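Local coordinates for protein polyhedrin (Orgyia pseudotsugata cypovirus 5, PDB 5A8U) that forms the crystalline occlusion bodies (polyhedra) that shelter virus particles from the outside environment until insect larvae ingest them, at residues A[117-130]-A[184-197]. Numbering follows the deposited sequence.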
ATOM      1  N   SER A 117      -6.034   4.912  22.637  1.00  8.20           N
ATOM      2  CA  SER A 117      -5.811   3.949  23.720  1.00  8.34           C
ATOM      3  C   SER A 117      -4.890   2.862  23.180  1.00  5.72           C
ATOM      4  O   SER A 117      -5.331   1.864  22.583  1.00  7.89           O
ATOM      5  CB  SER A 117      -7.133   3.361  24.214  1.00 13.24           C
ATOM      6  OG  SER A 117      -6.904   2.454  25.282  1.00 11.95           O
ATOM      7  N   VAL A 118      -3.595   3.082  23.382  1.00  6.31           N
ATOM      8  CA  VAL A 118      -2.542   2.340  22.698  1.00  7.60           C
ATOM      9  C   VAL A 118      -1.754   1.496  23.693  1.00  7.44           C
ATOM     10  O   VAL A 118      -1.549   1.900  24.829  1.00  7.60           O
ATOM     11  CB  VAL A 118      -1.606   3.335  21.967  1.00  6.28           C
ATOM     12  CG1 VAL A 118      -0.272   2.665  21.501  1.00  6.65           C
ATOM     13  CG2 VAL A 118      -2.368   4.017  20.817  1.00  7.66           C
ATOM     14  N   ASP A 119      -1.365   0.296  23.281  1.00  6.88           N
ATOM     15  CA  ASP A 119      -0.408  -0.507  24.053  1.00  4.73           C
ATOM     16  C   ASP A 119       0.960   0.150  23.887  1.00  7.51           C
ATOM     17  O   ASP A 119       1.750  -0.269  23.047  1.00  5.96           O
ATOM     18  CB  ASP A 119      -0.408  -1.953  23.516  1.00  5.22           C
ATOM     19  CG  ASP A 119       0.470  -2.906  24.347  1.00  5.98           C
ATOM     20  OD1 ASP A 119       0.983  -2.491  25.406  1.00 10.10           O
ATOM     21  OD2 ASP A 119       0.611  -4.097  23.970  1.00  7.33           O
ATOM     22  N   TRP A 120       1.227   1.203  24.663  1.00  7.66           N
ATOM     23  CA  TRP A 120       2.425   2.017  24.448  1.00  6.27           C
ATOM     24  C   TRP A 120       3.734   1.226  24.409  1.00  5.15           C
ATOM     25  O   TRP A 120       4.582   1.486  23.564  1.00  7.71           O
ATOM     26  CB  TRP A 120       2.545   3.139  25.479  1.00  6.16           C
ATOM     27  CG  TRP A 120       1.270   3.901  25.644  1.00  4.91           C
ATOM     28  CD1 TRP A 120       0.367   3.784  26.663  1.00  9.16           C
ATOM     29  CD2 TRP A 120       0.729   4.880  24.742  1.00  5.98           C
ATOM     30  NE1 TRP A 120      -0.698   4.643  26.458  1.00  8.31           N
ATOM     31  CE2 TRP A 120      -0.500   5.315  25.284  1.00  8.29           C
ATOM     32  CE3 TRP A 120       1.165   5.429  23.528  1.00  9.93           C
ATOM     33  CZ2 TRP A 120      -1.293   6.287  24.665  1.00 11.97           C
ATOM     34  CZ3 TRP A 120       0.366   6.398  22.917  1.00 11.62           C
ATOM     35  CH2 TRP A 120      -0.842   6.807  23.487  1.00  8.25           C
ATOM     36  N   ASN A 121       3.884   0.263  25.314  1.00  7.16           N
ATOM     37  CA  ASN A 121       5.117  -0.525  25.392  1.00  9.18           C
ATOM     38  C   ASN A 121       5.428  -1.264  24.104  1.00  6.87           C
ATOM     39  O   ASN A 121       6.591  -1.570  23.834  1.00  8.97           O
ATOM     40  CB  ASN A 121       5.068  -1.542  26.535  1.00  9.86           C
ATOM     41  CG  ASN A 121       5.095  -0.893  27.901  1.00 17.33           C
ATOM     42  OD1 ASN A 121       5.705   0.156  28.095  1.00 21.19           O
ATOM     43  ND2 ASN A 121       4.450  -1.535  28.869  1.00 23.71           N
ATOM     44  N   ALA A 122       4.388  -1.562  23.323  1.00  9.03           N
ATOM     45  CA  ALA A 122       4.524  -2.407  22.134  1.00  6.76           C
ATOM     46  C   ALA A 122       4.860  -1.636  20.843  1.00  5.90           C
ATOM     47  O   ALA A 122       5.076  -2.241  19.797  1.00  7.32           O
ATOM     48  CB  ALA A 122       3.261  -3.259  21.930  1.00  6.97           C
ATOM     49  N   THR A 123       4.906  -0.316  20.918  1.00  5.90           N
ATOM     50  CA  THR A 123       5.176   0.472  19.719  1.00  4.24           C
ATOM     51  C   THR A 123       6.564   0.181  19.157  1.00  5.72           C
ATOM     52  O   THR A 123       7.551   0.190  19.901  1.00  7.48           O
ATOM     53  CB  THR A 123       5.049   1.975  20.043  1.00  7.15           C
ATOM     54  OG1 THR A 123       3.696   2.249  20.438  1.00 11.08           O
ATOM     55  CG2 THR A 123       5.423   2.821  18.841  1.00  6.76           C
ATOM     56  N   ARG A 124       6.630  -0.062  17.848  1.00  5.84           N
ATOM     57  CA  ARG A 124       7.914  -0.164  17.136  1.00  4.60           C
ATOM     58  C   ARG A 124       8.093   0.968  16.146  1.00  5.75           C
ATOM     59  O   ARG A 124       7.191   1.253  15.360  1.00  6.89           O
ATOM     60  CB  ARG A 124       7.996  -1.480  16.360  1.00  8.48           C
ATOM     61  CG  ARG A 124       8.187  -2.688  17.246  1.00 10.02           C
ATOM     62  CD  ARG A 124       7.964  -3.962  16.443  1.00 10.70           C
ATOM     63  NE  ARG A 124       8.486  -5.148  17.114  1.00 11.52           N
ATOM     64  CZ  ARG A 124       8.147  -6.391  16.787  1.00 11.22           C
ATOM     65  NH1 ARG A 124       7.249  -6.603  15.829  1.00 10.51           N
ATOM     66  NH2 ARG A 124       8.684  -7.416  17.432  1.00 11.12           N
ATOM     67  N   LEU A 125       9.280   1.574  16.143  1.00  4.26           N
ATOM     68  CA  LEU A 125       9.641   2.526  15.104  1.00  4.35           C
ATOM     69  C   LEU A 125      10.978   2.036  14.586  1.00  5.74           C
ATOM     70  O   LEU A 125      11.947   1.959  15.347  1.00  8.34           O
ATOM     71  CB  LEU A 125       9.767   3.950  15.662  1.00  6.13           C
ATOM     72  CG  LEU A 125      10.275   5.027  14.685  1.00  9.07           C
ATOM     73  CD1 LEU A 125       9.428   5.154  13.405  1.00  8.01           C
ATOM     74  CD2 LEU A 125      10.425   6.381  15.402  1.00  8.62           C
ATOM     75  N   ARG A 126      11.037   1.666  13.311  1.00  6.12           N
ATOM     76  CA  ARG A 126      12.290   1.152  12.764  1.00  6.60           C
ATOM     77  C   ARG A 126      12.935   2.124  11.801  1.00  8.43           C
ATOM     78  O   ARG A 126      12.268   2.652  10.903  1.00  6.56           O
ATOM     79  CB  ARG A 126      12.058  -0.159  11.995  1.00  6.50           C
ATOM     80  CG  ARG A 126      11.347  -1.275  12.777  1.00  8.10           C
ATOM     81  CD  ARG A 126      11.372  -2.582  11.975  1.00  8.68           C
ATOM     82  NE  ARG A 126      10.526  -3.637  12.542  1.00  7.18           N
ATOM     83  CZ  ARG A 126       9.256  -3.842  12.208  1.00  8.96           C
ATOM     84  NH1 ARG A 126       8.660  -3.053  11.305  1.00  6.16           N
ATOM     85  NH2 ARG A 126       8.570  -4.833  12.776  1.00  8.23           N
ATOM     86  N   PHE A 127      14.241   2.334  11.953  1.00  7.13           N
ATOM     87  CA  PHE A 127      14.986   3.176  11.012  1.00  8.37           C
ATOM     88  C   PHE A 127      15.829   2.356  10.047  1.00  9.38           C
ATOM     89  O   PHE A 127      16.426   1.347  10.436  1.00 11.23           O
ATOM     90  CB  PHE A 127      15.879   4.157  11.770  1.00  9.17           C
ATOM     91  CG  PHE A 127      15.124   5.310  12.353  1.00  7.87           C
ATOM     92  CD1 PHE A 127      14.589   6.278  11.518  1.00  8.74           C
ATOM     93  CD2 PHE A 127      14.949   5.432  13.723  1.00 14.18           C
ATOM     94  CE1 PHE A 127      13.881   7.349  12.025  1.00  8.79           C
ATOM     95  CE2 PHE A 127      14.236   6.517  14.252  1.00 14.37           C
ATOM     96  CZ  PHE A 127      13.700   7.476  13.397  1.00 11.56           C
ATOM     97  N   PHE A 128      15.859   2.801   8.795  1.00  7.33           N
ATOM     98  CA  PHE A 128      16.646   2.177   7.739  1.00  9.03           C
ATOM     99  C   PHE A 128      17.381   3.299   7.030  1.00  9.53           C
ATOM    100  O   PHE A 128      16.991   4.463   7.104  1.00  8.04           O
ATOM    101  CB  PHE A 128      15.736   1.458   6.723  1.00  8.07           C
ATOM    102  CG  PHE A 128      14.826   0.426   7.348  1.00  8.84           C
ATOM    103  CD1 PHE A 128      13.639   0.810   7.963  1.00  9.52           C
ATOM    104  CD2 PHE A 128      15.165  -0.916   7.320  1.00 11.15           C
ATOM    105  CE1 PHE A 128      12.809  -0.130   8.549  1.00  9.46           C
ATOM    106  CE2 PHE A 128      14.334  -1.865   7.892  1.00 17.62           C
ATOM    107  CZ  PHE A 128      13.161  -1.470   8.511  1.00 10.69           C
ATOM    108  N   GLY A 129      18.469   2.948   6.360  1.00  6.82           N
ATOM    109  CA  GLY A 129      19.159   3.899   5.503  1.00  9.99           C
ATOM    110  C   GLY A 129      18.383   4.142   4.226  1.00 12.11           C
ATOM    111  O   GLY A 129      17.317   3.551   4.001  1.00 11.83           O
ATOM    112  N   PRO A 130      18.902   5.036   3.375  1.00 10.98           N
ATOM    113  CA  PRO A 130      18.219   5.407   2.133  1.00 13.21           C
ATOM    114  C   PRO A 130      18.163   4.246   1.131  1.00 14.33           C
ATOM    115  O   PRO A 130      17.331   4.273   0.218  1.00 18.60           O
ATOM    116  CB  PRO A 130      19.074   6.570   1.590  1.00  8.47           C
ATOM    117  CG  PRO A 130      20.384   6.434   2.261  1.00  8.73           C
ATOM    118  CD  PRO A 130      20.150   5.795   3.592  1.00  9.15           C
ATOM    119  N   ALA A 184      19.449   8.817  14.687  1.00 13.57           N
ATOM    120  CA  ALA A 184      18.706   8.344  13.528  1.00 10.82           C
ATOM    121  C   ALA A 184      19.605   8.616  12.337  1.00 10.95           C
ATOM    122  O   ALA A 184      20.508   9.462  12.437  1.00 11.27           O
ATOM    123  CB  ALA A 184      17.388   9.103  13.380  1.00 10.41           C
ATOM    124  N   PRO A 185      19.379   7.909  11.217  1.00 11.81           N
ATOM    125  CA  PRO A 185      20.164   8.166  10.000  1.00 10.64           C
ATOM    126  C   PRO A 185      20.002   9.605   9.512  1.00 11.96           C
ATOM    127  O   PRO A 185      18.989  10.243   9.796  1.00  9.37           O
ATOM    128  CB  PRO A 185      19.557   7.205   8.978  1.00  9.42           C
ATOM    129  CG  PRO A 185      18.850   6.160   9.795  1.00 13.10           C
ATOM    130  CD  PRO A 185      18.379   6.845  11.020  1.00 13.87           C
ATOM    131  N   ARG A 186      21.011  10.129   8.821  1.00  6.72           N
ATOM    132  CA  ARG A 186      20.883  11.427   8.196  1.00  7.29           C
ATOM    133  C   ARG A 186      19.873  11.396   7.034  1.00  6.49           C
ATOM    134  O   ARG A 186      19.217  12.404   6.769  1.00  7.06           O
ATOM    135  CB  ARG A 186      22.247  11.954   7.716  1.00 12.43           C
ATOM    136  CG  ARG A 186      22.147  13.356   7.106  1.00 17.53           C
ATOM    137  CD  ARG A 186      23.503  14.025   6.878  1.00 24.39           C
ATOM    138  NE  ARG A 186      24.060  14.539   8.127  1.00 32.84           N
ATOM    139  CZ  ARG A 186      24.975  13.904   8.848  1.00 30.18           C
ATOM    140  NH1 ARG A 186      25.443  12.724   8.442  1.00 25.88           N
ATOM    141  NH2 ARG A 186      25.418  14.447   9.974  1.00 30.51           N
ATOM    142  N   PHE A 187      19.760  10.256   6.353  1.00  7.49           N
ATOM    143  CA  PHE A 187      18.836  10.131   5.220  1.00  6.99           C
ATOM    144  C   PHE A 187      17.959   8.896   5.409  1.00  6.54           C
ATOM    145  O   PHE A 187      18.051   7.928   4.649  1.00  7.28           O
ATOM    146  CB  PHE A 187      19.610  10.085   3.894  1.00  8.06           C
ATOM    147  CG  PHE A 187      20.527  11.272   3.703  1.00  4.60           C
ATOM    148  CD1 PHE A 187      20.009  12.520   3.346  1.00  4.36           C
ATOM    149  CD2 PHE A 187      21.890  11.144   3.886  1.00  7.80           C
ATOM    150  CE1 PHE A 187      20.846  13.619   3.175  1.00  8.45           C
ATOM    151  CE2 PHE A 187      22.728  12.232   3.726  1.00 10.13           C
ATOM    152  CZ  PHE A 187      22.207  13.473   3.377  1.00  8.60           C
ATOM    153  N   PRO A 188      17.095   8.929   6.439  1.00  7.42           N
ATOM    154  CA  PRO A 188      16.400   7.701   6.817  1.00  5.55           C
ATOM    155  C   PRO A 188      15.182   7.341   5.973  1.00  7.17           C
ATOM    156  O   PRO A 188      14.596   8.163   5.262  1.00  5.03           O
ATOM    157  CB  PRO A 188      15.934   8.004   8.250  1.00  6.96           C
ATOM    158  CG  PRO A 188      15.625   9.454   8.213  1.00  6.48           C
ATOM    159  CD  PRO A 188      16.730  10.057   7.322  1.00  6.54           C
ATOM    160  N   THR A 189      14.835   6.063   6.048  1.00  5.69           N
ATOM    161  CA  THR A 189      13.501   5.607   5.708  1.00  8.18           C
ATOM    162  C   THR A 189      12.951   4.900   6.953  1.00  6.80           C
ATOM    163  O   THR A 189      13.726   4.519   7.836  1.00  6.32           O
ATOM    164  CB  THR A 189      13.520   4.699   4.465  1.00  8.04           C
ATOM    165  OG1 THR A 189      14.363   3.570   4.707  1.00  8.60           O
ATOM    166  CG2 THR A 189      14.086   5.469   3.270  1.00  8.38           C
ATOM    167  N   ILE A 190      11.633   4.746   7.049  1.00  6.46           N
ATOM    168  CA  ILE A 190      11.055   4.248   8.299  1.00  5.53           C
ATOM    169  C   ILE A 190       9.971   3.211   8.099  1.00  5.90           C
ATOM    170  O   ILE A 190       9.304   3.190   7.074  1.00  5.83           O
ATOM    171  CB  ILE A 190      10.429   5.379   9.163  1.00  8.23           C
ATOM    172  CG1 ILE A 190       9.190   5.975   8.485  1.00  7.49           C
ATOM    173  CG2 ILE A 190      11.481   6.436   9.554  1.00  7.27           C
ATOM    174  CD1 ILE A 190       8.469   6.963   9.373  1.00 10.24           C
ATOM    175  N   GLY A 191       9.819   2.363   9.109  1.00  5.76           N
ATOM    176  CA  GLY A 191       8.663   1.499   9.262  1.00  6.50           C
ATOM    177  C   GLY A 191       8.195   1.592  10.705  1.00  5.54           C
ATOM    178  O   GLY A 191       8.991   1.854  11.606  1.00  7.17           O
ATOM    179  N   PHE A 192       6.905   1.402  10.941  1.00  4.93           N
ATOM    180  CA  PHE A 192       6.387   1.439  12.311  1.00  3.77           C
ATOM    181  C   PHE A 192       5.228   0.450  12.516  1.00  5.21           C
ATOM    182  O   PHE A 192       4.547   0.046  11.552  1.00  4.55           O
ATOM    183  CB  PHE A 192       5.926   2.863  12.676  1.00  4.34           C
ATOM    184  CG  PHE A 192       4.750   3.335  11.856  1.00  6.95           C
ATOM    185  CD1 PHE A 192       3.451   2.989  12.222  1.00  8.13           C
ATOM    186  CD2 PHE A 192       4.945   4.087  10.704  1.00  9.11           C
ATOM    187  CE1 PHE A 192       2.355   3.385  11.447  1.00 11.40           C
ATOM    188  CE2 PHE A 192       3.844   4.491   9.929  1.00  8.65           C
ATOM    189  CZ  PHE A 192       2.558   4.134  10.309  1.00  9.78           C
ATOM    190  N   GLU A 193       5.022   0.064  13.774  1.00  4.75           N
ATOM    191  CA  GLU A 193       3.844  -0.731  14.168  1.00  2.96           C
ATOM    192  C   GLU A 193       3.312  -0.186  15.474  1.00  4.99           C
ATOM    193  O   GLU A 193       4.073   0.034  16.407  1.00  5.04           O
ATOM    194  CB  GLU A 193       4.204  -2.210  14.358  1.00  5.35           C
ATOM    195  CG  GLU A 193       4.919  -2.825  13.162  1.00  4.76           C
ATOM    196  CD  GLU A 193       5.425  -4.237  13.422  1.00  4.96           C
ATOM    197  OE1 GLU A 193       5.444  -4.667  14.604  1.00  7.86           O
ATOM    198  OE2 GLU A 193       5.795  -4.921  12.444  1.00  5.76           O
ATOM    199  N   VAL A 194       2.011   0.039  15.532  1.00  4.28           N
ATOM    200  CA  VAL A 194       1.366   0.547  16.742  1.00  5.28           C
ATOM    201  C   VAL A 194       0.132  -0.317  17.000  1.00  7.19           C
ATOM    202  O   VAL A 194      -0.573  -0.707  16.072  1.00  6.20           O
ATOM    203  CB  VAL A 194       0.962   2.013  16.551  1.00  5.92           C
ATOM    204  CG1 VAL A 194      -0.057   2.498  17.612  1.00  7.04           C
ATOM    205  CG2 VAL A 194       2.201   2.906  16.495  1.00  5.27           C
ATOM    206  N   TYR A 195      -0.101  -0.617  18.267  1.00  4.08           N
ATOM    207  CA  TYR A 195      -1.090  -1.597  18.663  1.00  5.22           C
ATOM    208  C   TYR A 195      -2.090  -1.082  19.696  1.00  4.93           C
ATOM    209  O   TYR A 195      -1.734  -0.365  20.621  1.00  5.60           O
ATOM    210  CB  TYR A 195      -0.372  -2.828  19.253  1.00  4.85           C
ATOM    211  CG  TYR A 195       0.563  -3.515  18.283  1.00  6.06           C
ATOM    212  CD1 TYR A 195       1.887  -3.112  18.165  1.00  5.74           C
ATOM    213  CD2 TYR A 195       0.122  -4.574  17.493  1.00  6.35           C
ATOM    214  CE1 TYR A 195       2.750  -3.737  17.284  1.00  7.20           C
ATOM    215  CE2 TYR A 195       0.970  -5.214  16.621  1.00  5.04           C
ATOM    216  CZ  TYR A 195       2.283  -4.799  16.518  1.00  5.99           C
ATOM    217  OH  TYR A 195       3.144  -5.417  15.657  1.00  7.86           O
ATOM    218  N   ARG A 196      -3.341  -1.500  19.526  1.00  6.66           N
ATOM    219  CA  ARG A 196      -4.427  -1.224  20.454  1.00  6.71           C
ATOM    220  C   ARG A 196      -4.133  -1.727  21.861  1.00  7.33           C
ATOM    221  O   ARG A 196      -3.709  -2.879  22.049  1.00  5.98           O
ATOM    222  CB  ARG A 196      -5.687  -1.913  19.903  1.00  4.32           C
ATOM    223  CG  ARG A 196      -6.826  -2.159  20.878  1.00 11.89           C
ATOM    224  CD  ARG A 196      -7.567  -0.899  21.223  1.00 12.50           C
ATOM    225  NE  ARG A 196      -8.047  -0.159  20.051  1.00 15.32           N
ATOM    226  CZ  ARG A 196      -8.613   1.038  20.142  1.00 12.72           C
ATOM    227  NH1 ARG A 196      -8.756   1.588  21.345  1.00 15.09           N
ATOM    228  NH2 ARG A 196      -9.025   1.685  19.061  1.00  9.73           N
ATOM    229  N   TYR A 197      -4.382  -0.878  22.861  1.00  6.96           N
ATOM    230  CA  TYR A 197      -4.438  -1.348  24.233  1.00  6.66           C
ATOM    231  C   TYR A 197      -5.752  -2.096  24.431  1.00  7.42           C
ATOM    232  O   TYR A 197      -6.845  -1.588  24.138  1.00 10.66           O
ATOM    233  CB  TYR A 197      -4.382  -0.178  25.217  1.00  7.82           C
ATOM    234  CG  TYR A 197      -4.513  -0.607  26.656  1.00  8.47           C
ATOM    235  CD1 TYR A 197      -3.521  -1.352  27.261  1.00  8.73           C
ATOM    236  CD2 TYR A 197      -5.643  -0.273  27.403  1.00 11.51           C
ATOM    237  CE1 TYR A 197      -3.635  -1.756  28.592  1.00  8.48           C
ATOM    238  CE2 TYR A 197      -5.771  -0.662  28.734  1.00 10.60           C
ATOM    239  CZ  TYR A 197      -4.760  -1.405  29.318  1.00 12.57           C
ATOM    240  OH  TYR A 197      -4.861  -1.786  30.638  1.00 14.31           O
TER
HETATM  241  O   HOH W   1      -8.418   0.462  24.118  1.00 14.21           O
HETATM  242  O   HOH W   2       1.828   0.150  20.233  1.00  5.83           O
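With CG opposite its carbonyl carbon (chi1 -53°) and an extended chain beyond, E193 carries its carboxylate to R124 and R126, whose CG atoms take the same position, with chains extended to NE. R124 NH1 forms a salt bridge of 2.9 Å to E193 OE1 on the syn side, and Y195 OH donates to OE1 across 2.6 Å from the opposite face of the carboxylate. A second salt bridge brings R126 NH2 to E193 OE2 at 2.8 Å from above that plane, the guanidinium almost perpendicular to it (88°). S219 of a second subunit hydrogen-bonds both OE2 and R126, so this charged face borders that subunit; four partners should hold the buried carboxylate's rotation and probably favour its charged form. Strands 124-128 and 189-195 pair antiparallel, R126 N reaching G191 O at 2.7 Å. On the sheet face opposite R124, R126 and E193, I190 CG2 packs 3.6 Å from F127 CE1, and A184 CB makes a CH-pi contact over the F127 ring. Beside T123, water 2 joins D119 O and T123 OG1 to Y195 N. Strand 189-195 lies between 53-58 and 124-128; T123, F127 and V194 pack on strand 109-115 of the larger sheet, and P188 and T189 touch helix 60-63.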